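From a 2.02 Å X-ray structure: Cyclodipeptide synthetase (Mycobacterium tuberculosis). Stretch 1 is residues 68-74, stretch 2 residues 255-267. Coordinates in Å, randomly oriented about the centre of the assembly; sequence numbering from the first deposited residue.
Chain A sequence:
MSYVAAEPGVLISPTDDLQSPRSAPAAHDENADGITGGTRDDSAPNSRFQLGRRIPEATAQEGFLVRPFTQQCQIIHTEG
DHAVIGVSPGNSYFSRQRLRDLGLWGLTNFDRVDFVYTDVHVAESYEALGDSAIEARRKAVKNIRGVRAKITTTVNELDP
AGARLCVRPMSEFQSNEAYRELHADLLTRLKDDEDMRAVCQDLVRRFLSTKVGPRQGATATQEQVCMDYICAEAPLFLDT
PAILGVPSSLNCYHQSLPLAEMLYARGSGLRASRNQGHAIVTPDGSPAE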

# COMPACT_ATOMS: atom_id res chain seq x y z
N PRO A 68 4.97 -4.38 -12.96
CA PRO A 68 3.58 -3.91 -12.92
C PRO A 68 2.62 -5.11 -12.89
O PRO A 68 2.86 -6.15 -13.52
CB PRO A 68 3.42 -3.07 -14.21
CG PRO A 68 4.94 -2.71 -14.58
CD PRO A 68 5.65 -4.01 -14.23
N PHE A 69 1.53 -4.93 -12.16
CA PHE A 69 0.62 -6.04 -11.93
C PHE A 69 -0.18 -6.41 -13.21
O PHE A 69 -0.34 -7.58 -13.45
CB PHE A 69 -0.36 -5.72 -10.79
CG PHE A 69 -1.16 -6.92 -10.35
CD1 PHE A 69 -0.56 -7.94 -9.60
CD2 PHE A 69 -2.52 -6.99 -10.65
CE1 PHE A 69 -1.28 -9.04 -9.17
CE2 PHE A 69 -3.30 -8.11 -10.25
CZ PHE A 69 -2.68 -9.12 -9.47
N THR A 70 -0.64 -5.42 -14.00
CA THR A 70 -1.32 -5.68 -15.27
C THR A 70 -0.64 -4.87 -16.41
O THR A 70 0.14 -3.97 -16.15
CB THR A 70 -2.82 -5.23 -15.34
OG1 THR A 70 -2.89 -3.78 -15.21
CG2 THR A 70 -3.66 -5.97 -14.25
N GLN A 71 -1.04 -5.13 -17.66
CA GLN A 71 -0.49 -4.32 -18.78
C GLN A 71 -0.91 -2.87 -18.66
O GLN A 71 -0.21 -1.96 -19.18
CB GLN A 71 -1.10 -4.79 -20.08
CG GLN A 71 -0.87 -6.21 -20.40
CD GLN A 71 -1.38 -6.48 -21.85
OE1 GLN A 71 -0.68 -6.14 -22.82
NE2 GLN A 71 -2.60 -7.01 -21.98
N GLN A 72 -2.06 -2.61 -18.05
CA GLN A 72 -2.43 -1.20 -17.92
C GLN A 72 -1.62 -0.49 -16.79
O GLN A 72 -1.28 0.69 -16.91
CB GLN A 72 -3.92 -1.11 -17.61
CG GLN A 72 -4.74 -1.56 -18.90
CD GLN A 72 -6.24 -1.53 -18.74
OE1 GLN A 72 -6.93 -2.10 -19.57
NE2 GLN A 72 -6.77 -0.84 -17.72
N CYS A 73 -1.24 -1.25 -15.75
CA CYS A 73 -0.34 -0.73 -14.71
C CYS A 73 0.98 -0.39 -15.37
O CYS A 73 1.67 0.47 -14.91
CB CYS A 73 -0.04 -1.82 -13.64
SG CYS A 73 -1.60 -2.31 -12.70
N GLN A 74 1.39 -1.16 -16.37
CA GLN A 74 2.67 -0.83 -16.98
C GLN A 74 2.64 0.46 -17.75
O GLN A 74 3.67 1.16 -17.82
CB GLN A 74 3.12 -1.95 -17.88
CG GLN A 74 4.47 -1.67 -18.59
CD GLN A 74 4.72 -2.66 -19.63
OE1 GLN A 74 4.51 -2.35 -20.82
NE2 GLN A 74 5.15 -3.90 -19.23
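Stretch 2, residues 255-267: QSLPLAEMLYARG

Stretch 1 enters as P68, passes through F69 and T70 without regular structure, and turns into a helix at Q71 that runs on past Q74. T70 sits at the N-cap: its OG1 accepts from C73 N at 3.1 Å and, weakly, from Q72 N at 3.2 Å, while Q74 N bonds back to T70 O at 3.1 Å to close the first turn. Stretch 2 is extended at Q255 and S256, bends through a type I turn from L257 to A260, with A260 N to L257 O at 3.0 Å, and then forms one short helix, 260-263. Y264 is the first residue to leave helical angles, although its N still bonds to A260 O at 3.1 Å; A265 and R266 then run on in an open conformation. Only the first turn of one helix and a four-residue helix fall within the two stretches, so the contact is followed residue by residue. The two stretches come closest in backbone register at T70 and Y264, whose CA atoms stand 7.3 Å apart. Along stretch 1 from F69 to Q72, the partners advance along stretch 2 from S256 and A260 through Y264 to R266, so the two run broadly in the same direction.

F69 is the anchor. Its t rotamer (chi1 -170°) sets the ring against the start of the short helix, with A260 over one face: A260 CB lies 3.8 Å from the ring centroid and 3.6 Å from F69 CZ. The ring also lies close to the backbone there, F69 CE2 reaching A260 O at 3.6 Å and F69 CZ reaching E261 N at 4.0 Å. S256 CB borders the ring at 4.3 Å from F69 CE1, and Y264 CB packs at 3.8 Å from F69 CD2.

Y264, in turn, bridges F69 to the capped helix. C73 SG approaches Y264 CD1 at 4.3 Å, an oblique sulfur-aromatic contact, and T70 CG2 rests 3.5 Å from Y264 O. T70 thus does two jobs with one side chain: the hydroxyl caps its own helix, and the methyl faces the other stretch.

The polar contact lies beyond this apolar patch. R266 leaves its backbone sideways, but its end swings nearer, and the guanidinium meets Q72 OE1 near its own plane. Both NH1 and NH2 of R266 donate to Q72 OE1, at 2.8 and 2.9 Å, a forked pair on one amide oxygen. The rule to read here is an aromatic ring seated on an alanine, with a polar clasp farther along.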

# COMPACT_ATOMS: atom_id res chain seq x y z
N GLN A 255 5.63 -6.85 -2.17
CA GLN A 255 4.78 -8.07 -2.29
C GLN A 255 3.50 -7.64 -2.99
O GLN A 255 3.05 -6.53 -2.76
CB GLN A 255 4.32 -8.54 -0.89
CG GLN A 255 5.40 -9.12 -0.02
CD GLN A 255 4.98 -9.13 1.47
OE1 GLN A 255 3.81 -8.92 1.83
NE2 GLN A 255 5.96 -9.36 2.33
N SER A 256 2.82 -8.49 -3.78
CA SER A 256 1.55 -7.99 -4.37
C SER A 256 0.49 -7.77 -3.29
O SER A 256 0.46 -8.48 -2.29
CB SER A 256 1.01 -8.79 -5.58
OG SER A 256 0.96 -10.12 -5.17
N LEU A 257 -0.26 -6.69 -3.42
CA LEU A 257 -1.37 -6.41 -2.55
C LEU A 257 -2.33 -7.62 -2.48
O LEU A 257 -2.64 -8.21 -3.52
CB LEU A 257 -2.10 -5.26 -3.23
CG LEU A 257 -3.38 -4.81 -2.58
CD1 LEU A 257 -2.93 -4.05 -1.29
CD2 LEU A 257 -4.24 -3.98 -3.63
N PRO A 258 -2.84 -7.98 -1.26
CA PRO A 258 -3.74 -9.13 -1.15
C PRO A 258 -5.05 -8.98 -1.98
O PRO A 258 -5.53 -10.00 -2.53
CB PRO A 258 -4.12 -9.17 0.34
CG PRO A 258 -2.91 -8.51 1.04
CD PRO A 258 -2.57 -7.35 0.05
N LEU A 259 -5.56 -7.77 -2.14
CA LEU A 259 -6.77 -7.58 -2.93
C LEU A 259 -6.50 -7.28 -4.43
O LEU A 259 -7.46 -7.07 -5.21
CB LEU A 259 -7.60 -6.45 -2.35
CG LEU A 259 -8.13 -6.78 -0.93
CD1 LEU A 259 -9.10 -5.74 -0.69
CD2 LEU A 259 -8.90 -8.18 -0.80
N ALA A 260 -5.22 -7.25 -4.83
CA ALA A 260 -4.90 -6.95 -6.25
C ALA A 260 -5.68 -7.73 -7.28
O ALA A 260 -6.12 -7.18 -8.27
CB ALA A 260 -3.39 -7.09 -6.54
N GLU A 261 -5.89 -9.02 -7.04
CA GLU A 261 -6.57 -9.88 -7.95
C GLU A 261 -7.98 -9.42 -8.21
O GLU A 261 -8.55 -9.70 -9.28
CB GLU A 261 -6.54 -11.32 -7.31
CG GLU A 261 -7.35 -12.31 -8.05
CD GLU A 261 -7.39 -13.66 -7.27
OE1 GLU A 261 -6.36 -14.32 -7.21
OE2 GLU A 261 -8.45 -14.00 -6.70
N MSE A 262 -8.59 -8.74 -7.24
CA MSE A 262 -9.92 -8.16 -7.47
C MSE A 262 -9.84 -6.72 -8.05
O MSE A 262 -10.51 -6.39 -9.06
CB MSE A 262 -10.69 -8.06 -6.13
CG MSE A 262 -12.04 -7.45 -6.30
SE MSE A 262 -13.00 -7.39 -4.61
CE MSE A 262 -13.29 -9.35 -4.41
N LEU A 263 -9.06 -5.84 -7.38
CA LEU A 263 -9.10 -4.39 -7.69
C LEU A 263 -8.59 -4.08 -9.11
O LEU A 263 -9.06 -3.11 -9.74
CB LEU A 263 -8.20 -3.63 -6.72
CG LEU A 263 -8.48 -3.78 -5.22
CD1 LEU A 263 -7.81 -2.61 -4.47
CD2 LEU A 263 -9.97 -3.85 -4.98
N TYR A 264 -7.65 -4.89 -9.59
CA TYR A 264 -7.06 -4.68 -10.95
C TYR A 264 -7.57 -5.71 -12.01
O TYR A 264 -6.89 -5.95 -13.02
CB TYR A 264 -5.47 -4.65 -10.91
CG TYR A 264 -5.01 -3.64 -9.87
CD1 TYR A 264 -5.07 -2.25 -10.14
CD2 TYR A 264 -4.56 -4.04 -8.59
CE1 TYR A 264 -4.75 -1.31 -9.15
CE2 TYR A 264 -4.23 -3.09 -7.63
CZ TYR A 264 -4.35 -1.74 -7.91
OH TYR A 264 -3.96 -0.82 -6.98
N ALA A 265 -8.74 -6.29 -11.78
CA ALA A 265 -9.19 -7.40 -12.61
C ALA A 265 -10.02 -6.84 -13.76
O ALA A 265 -10.74 -5.81 -13.57
CB ALA A 265 -10.12 -8.33 -11.75
N ARG A 266 -10.15 -7.64 -14.82
CA ARG A 266 -11.24 -7.47 -15.81
C ARG A 266 -12.58 -7.70 -15.14
O ARG A 266 -12.63 -8.02 -13.95
CB ARG A 266 -11.02 -8.51 -16.94
CG ARG A 266 -9.72 -8.22 -17.77
CD ARG A 266 -9.68 -6.71 -18.14
NE ARG A 266 -8.61 -6.35 -19.12
CZ ARG A 266 -8.18 -5.11 -19.36
NH1 ARG A 266 -8.80 -4.04 -18.79
NH2 ARG A 266 -7.16 -4.91 -20.21
N GLY A 267 -13.67 -7.49 -15.87
CA GLY A 267 -14.97 -7.69 -15.30
C GLY A 267 -15.45 -6.42 -14.62
O GLY A 267 -15.10 -5.29 -15.02